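Local atomic coordinates of succinate dehydrogenase subunit A (Mycolicibacterium smegmatis, PDB entry 7D6V), a protein that probably oxidises succinate to fumarate at its bound FAD, as the flavoprotein subunit of a membrane-associated succinate dehydrogenase that passes electrons on toward quinone. Residues L199-A204 with P454-A459; R157-G160 with A164-R167. One frame throughout, in Å; residues are numbered along the deposited sequence.

Following the chain from its N terminus, helix 136-159 runs into contact 2, where 157-160 meets 164-167 across a short turn that leads into strand 166-169, an outermost strand of the parallel five-stranded sheet. Contact 2 is complete before contact 1 begins, so the two follow in series and neither nest nor cross. Contact 1 opens at 199-204, which takes in the last residues of strand 197-200 of the mixed sheet and runs on toward strand 204-206 of the parallel sheet; it closes only some 250 residues later at 454-459. The centres of contact 1 and contact 2 lie about 23 Å apart. One is a local helix-to-strand turn; the other ties the end of strand 197-200 and the loop after it to the lead-in of helix 458-469.

Contact 1: L199-A204 with P454-A459; sequences LFEAPA and PKVSEA
The apolar part of the contact centres on V456, whose CG2 meets CD2 of L199 at 4.0 Å, the two side chains reaching toward each other tip to tip. With CG turned opposite the backbone N (chi1 167°), L199 sends CD2 to this methyl. Both side chains also touch I178 and R6, on the neighbouring strands 172-179 and 5-7. Branched, uncharged side chains suit this place beside the sheet. Farther along, two proline rings touch, CB of P203 lying 3.9 Å from CD of P454; the two rings offer CH groups to each other where both segments are loop.

E201 adds a mixed contact, its side chain crossing that of V456 at about a right angle. Its methylene CG lies 3.8 Å from V456 CG2, and its OE2 3.7 Å from the same methyl. The aliphatic stem thus packs on valine, while the carboxylate of this partly exposed residue makes a long, weak ion pair with R6, which E458 also approaches weakly.

The whole is plain packing of a helix lead-in, ending at the N-cap S457, against the end of strand 197-200, in the mixed sheet beside the Rossmann-type FAD-binding fold.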
loop_
_atom_site.group_PDB
_atom_site.type_symbol
_atom_site.label_atom_id
_atom_site.label_comp_id
_atom_site.label_asym_id
_atom_site.label_seq_id
_atom_site.Cartn_x
_atom_site.Cartn_y
_atom_site.Cartn_z
ATOM N N LEU A 199 22.408 -12.503 -18.249
ATOM C CA LEU A 199 23.111 -13.561 -17.542
ATOM C C LEU A 199 23.910 -12.946 -16.405
ATOM O O LEU A 199 24.741 -12.060 -16.632
ATOM C CB LEU A 199 24.031 -14.336 -18.484
ATOM C CG LEU A 199 25.036 -15.265 -17.807
ATOM C CD1 LEU A 199 24.331 -16.430 -17.137
ATOM C CD2 LEU A 199 26.059 -15.756 -18.810
ATOM N N PHE A 200 23.664 -13.422 -15.193
ATOM C CA PHE A 200 24.461 -13.074 -14.030
ATOM C C PHE A 200 25.471 -14.183 -13.777
ATOM O O PHE A 200 25.216 -15.352 -14.065
ATOM C CB PHE A 200 23.570 -12.862 -12.808
ATOM C CG PHE A 200 22.505 -11.823 -13.015
ATOM C CD1 PHE A 200 22.753 -10.493 -12.736
ATOM C CD2 PHE A 200 21.261 -12.177 -13.502
ATOM C CE1 PHE A 200 21.780 -9.540 -12.932
ATOM C CE2 PHE A 200 20.285 -11.227 -13.699
ATOM C CZ PHE A 200 20.544 -9.909 -13.414
ATOM N N GLU A 201 26.632 -13.807 -13.255
ATOM C CA GLU A 201 27.765 -14.717 -13.120
ATOM C C GLU A 201 28.263 -14.745 -11.683
ATOM O O GLU A 201 29.455 -14.606 -11.406
ATOM C CB GLU A 201 28.883 -14.334 -14.082
ATOM C CG GLU A 201 28.651 -14.792 -15.505
ATOM C CD GLU A 201 29.445 -13.986 -16.511
ATOM O OE1 GLU A 201 29.067 -12.826 -16.772
ATOM O OE2 GLU A 201 30.446 -14.511 -17.043
ATOM N N ALA A 202 27.352 -14.910 -10.751
ATOM C CA ALA A 202 27.768 -14.963 -9.360
ATOM C C ALA A 202 27.994 -16.402 -8.910
ATOM O O ALA A 202 27.304 -17.318 -9.365
ATOM C CB ALA A 202 26.718 -14.314 -8.468
ATOM N N PRO A 203 28.957 -16.629 -8.013
ATOM C CA PRO A 203 29.163 -17.981 -7.473
ATOM C C PRO A 203 28.157 -18.393 -6.409
ATOM O O PRO A 203 28.151 -19.567 -6.018
ATOM C CB PRO A 203 30.577 -17.908 -6.886
ATOM C CG PRO A 203 30.776 -16.480 -6.566
ATOM C CD PRO A 203 30.013 -15.696 -7.589
ATOM N N ALA A 204 27.314 -17.482 -5.931
ATOM C CA ALA A 204 26.309 -17.795 -4.929
ATOM C C ALA A 204 24.973 -17.192 -5.333
ATOM O O ALA A 204 24.916 -16.121 -5.940
ATOM C CB ALA A 204 26.712 -17.282 -3.542
ATOM N N PRO A 454 33.446 -20.558 -10.069
ATOM C CA PRO A 454 32.921 -21.367 -11.172
ATOM C C PRO A 454 32.590 -20.515 -12.387
ATOM O O PRO A 454 32.220 -19.345 -12.275
ATOM C CB PRO A 454 31.661 -22.005 -10.575
ATOM C CG PRO A 454 31.319 -21.154 -9.398
ATOM C CD PRO A 454 32.608 -20.651 -8.863
ATOM N N LYS A 455 32.720 -21.124 -13.560
ATOM C CA LYS A 455 32.587 -20.436 -14.836
ATOM C C LYS A 455 31.336 -20.900 -15.568
ATOM O O LYS A 455 31.058 -22.101 -15.643
ATOM C CB LYS A 455 33.820 -20.683 -15.706
ATOM C CG LYS A 455 35.087 -20.076 -15.140
ATOM C CD LYS A 455 36.283 -20.333 -16.037
ATOM C CE LYS A 455 37.522 -19.639 -15.498
ATOM N NZ LYS A 455 37.966 -20.226 -14.208
ATOM N N VAL A 456 30.585 -19.941 -16.112
ATOM C CA VAL A 456 29.419 -20.274 -16.920
ATOM C C VAL A 456 29.865 -20.792 -18.280
ATOM O O VAL A 456 30.783 -20.248 -18.908
ATOM C CB VAL A 456 28.487 -19.058 -17.066
ATOM C CG1 VAL A 456 27.924 -18.659 -15.722
ATOM C CG2 VAL A 456 29.220 -17.889 -17.692
ATOM N N SER A 457 29.227 -21.866 -18.733
ATOM C CA SER A 457 29.482 -22.429 -20.048
ATOM C C SER A 457 28.469 -21.887 -21.048
ATOM O O SER A 457 27.311 -21.634 -20.711
ATOM C CB SER A 457 29.416 -23.956 -20.016
ATOM O OG SER A 457 28.097 -24.402 -19.765
ATOM N N GLU A 458 28.923 -21.708 -22.290
ATOM C CA GLU A 458 28.057 -21.127 -23.310
ATOM C C GLU A 458 26.973 -22.099 -23.759
ATOM O O GLU A 458 25.894 -21.666 -24.181
ATOM C CB GLU A 458 28.895 -20.664 -24.502
ATOM C CG GLU A 458 30.065 -19.739 -24.149
ATOM C CD GLU A 458 29.722 -18.646 -23.137
ATOM O OE1 GLU A 458 28.565 -18.170 -23.110
ATOM O OE2 GLU A 458 30.621 -18.263 -22.358
ATOM N N ALA A 459 27.235 -23.406 -23.679
ATOM C CA ALA A 459 26.234 -24.391 -24.075
ATOM C C ALA A 459 24.997 -24.316 -23.187
ATOM O O ALA A 459 23.867 -24.433 -23.674
ATOM C CB ALA A 459 26.838 -25.793 -24.040
#

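Contact 2: R157-G160 with A164-R167; sequences RELG and ARIR
A tight helix-to-strand connection, an alpha-beta element of the Rossmann-type FAD-binding fold, brings L159, in the last turn of helix 136-159, against A164 and R165, just ahead of strand 166-169. That strand lies at one edge of the parallel sheet, next to strand 34-37, to which R165 and R167 are joined by backbone hydrogen bonds with V34. I166, buried, packs on helices 136-159 and 18-30, which suits its branched apolar side chain.

G160 is the first residue to leave the helical conformation, with phi at 85°. Glycine suits this bend because a CB here would be jammed against the carbonyl O of L159. The chain then turns back, and the CA atoms of L159 and A164 stand 6.9 Å apart.

A small methyl serves well at A164: its CB meets L159 at two points, CD1 and, at 4.0 Å, CB. R165 offers its hydrocarbon stem rather than its guanidinium group, the chain bending at chi2 and chi3 and crossing the leucine at about a right angle; it also touches D155 and R33. One leucine methyl therefore carries most of this surface contact, L159 CD1 lying 3.6 Å from A164 CB and 3.7 Å from R165 CD.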
loop_
_atom_site.group_PDB
_atom_site.type_symbol
_atom_site.label_atom_id
_atom_site.label_comp_id
_atom_site.label_asym_id
_atom_site.label_seq_id
_atom_site.Cartn_x
_atom_site.Cartn_y
_atom_site.Cartn_z
ATOM N N ARG A 157 28.438 8.263 -1.850
ATOM C CA ARG A 157 29.340 9.207 -1.197
ATOM C C ARG A 157 30.766 8.676 -1.121
ATOM O O ARG A 157 31.722 9.443 -1.276
ATOM C CB ARG A 157 28.832 9.572 0.196
ATOM C CG ARG A 157 27.605 10.458 0.191
ATOM C CD ARG A 157 27.281 10.954 1.588
ATOM N NE ARG A 157 26.877 9.874 2.481
ATOM C CZ ARG A 157 25.623 9.457 2.619
ATOM N NH1 ARG A 157 24.651 10.032 1.927
ATOM N NH2 ARG A 157 25.342 8.469 3.457
ATOM N N GLU A 158 30.942 7.376 -0.884
ATOM C CA GLU A 158 32.296 6.900 -0.615
ATOM C C GLU A 158 33.014 6.382 -1.859
ATOM O O GLU A 158 34.195 6.680 -2.058
ATOM C CB GLU A 158 32.267 5.823 0.472
ATOM C CG GLU A 158 31.825 6.366 1.821
ATOM C CD GLU A 158 32.822 7.351 2.407
ATOM O OE1 GLU A 158 34.036 7.200 2.155
ATOM O OE2 GLU A 158 32.388 8.290 3.105
ATOM N N LEU A 159 32.333 5.608 -2.700
ATOM C CA LEU A 159 32.942 5.035 -3.892
ATOM C C LEU A 159 32.586 5.777 -5.174
ATOM O O LEU A 159 33.169 5.481 -6.221
ATOM C CB LEU A 159 32.541 3.564 -4.030
ATOM C CG LEU A 159 32.718 2.708 -2.776
ATOM C CD1 LEU A 159 31.936 1.419 -2.889
ATOM C CD2 LEU A 159 34.186 2.419 -2.533
ATOM N N GLY A 160 31.658 6.725 -5.123
ATOM C CA GLY A 160 31.299 7.488 -6.300
ATOM C C GLY A 160 30.269 6.853 -7.202
ATOM O O GLY A 160 30.196 7.213 -8.382
ATOM N N ALA A 164 27.640 0.701 -6.750
ATOM C CA ALA A 164 28.985 0.154 -6.620
ATOM C C ALA A 164 28.968 -1.203 -5.928
ATOM O O ALA A 164 29.746 -2.095 -6.282
ATOM C CB ALA A 164 29.877 1.136 -5.862
ATOM N N ARG A 165 28.094 -1.378 -4.938
ATOM C CA ARG A 165 27.986 -2.637 -4.216
ATOM C C ARG A 165 26.620 -3.296 -4.322
ATOM O O ARG A 165 26.542 -4.520 -4.234
ATOM C CB ARG A 165 28.313 -2.442 -2.727
ATOM C CG ARG A 165 29.527 -1.582 -2.436
ATOM C CD ARG A 165 30.761 -2.078 -3.159
ATOM N NE ARG A 165 31.221 -3.366 -2.655
ATOM C CZ ARG A 165 32.292 -4.002 -3.115
ATOM N NH1 ARG A 165 33.013 -3.464 -4.087
ATOM N NH2 ARG A 165 32.645 -5.172 -2.602
ATOM N N ILE A 166 25.547 -2.530 -4.495
ATOM C CA ILE A 166 24.197 -3.073 -4.584
ATOM C C ILE A 166 23.532 -2.503 -5.827
ATOM O O ILE A 166 23.445 -1.280 -5.980
ATOM C CB ILE A 166 23.354 -2.747 -3.341
ATOM C CG1 ILE A 166 23.855 -3.515 -2.122
ATOM C CG2 ILE A 166 21.894 -3.078 -3.590
ATOM C CD1 ILE A 166 23.037 -3.252 -0.883
ATOM N N ARG A 167 23.051 -3.382 -6.699
ATOM C CA ARG A 167 22.245 -2.985 -7.841
ATOM C C ARG A 167 20.942 -3.770 -7.832
ATOM O O ARG A 167 20.936 -4.974 -7.567
ATOM C CB ARG A 167 22.985 -3.209 -9.159
ATOM C CG ARG A 167 22.290 -2.585 -10.349
ATOM C CD ARG A 167 23.155 -2.615 -11.583
ATOM N NE ARG A 167 22.394 -2.245 -12.769
ATOM C CZ ARG A 167 22.883 -2.245 -14.002
ATOM N NH1 ARG A 167 24.142 -2.593 -14.218
ATOM N NH2 ARG A 167 22.113 -1.892 -15.019
#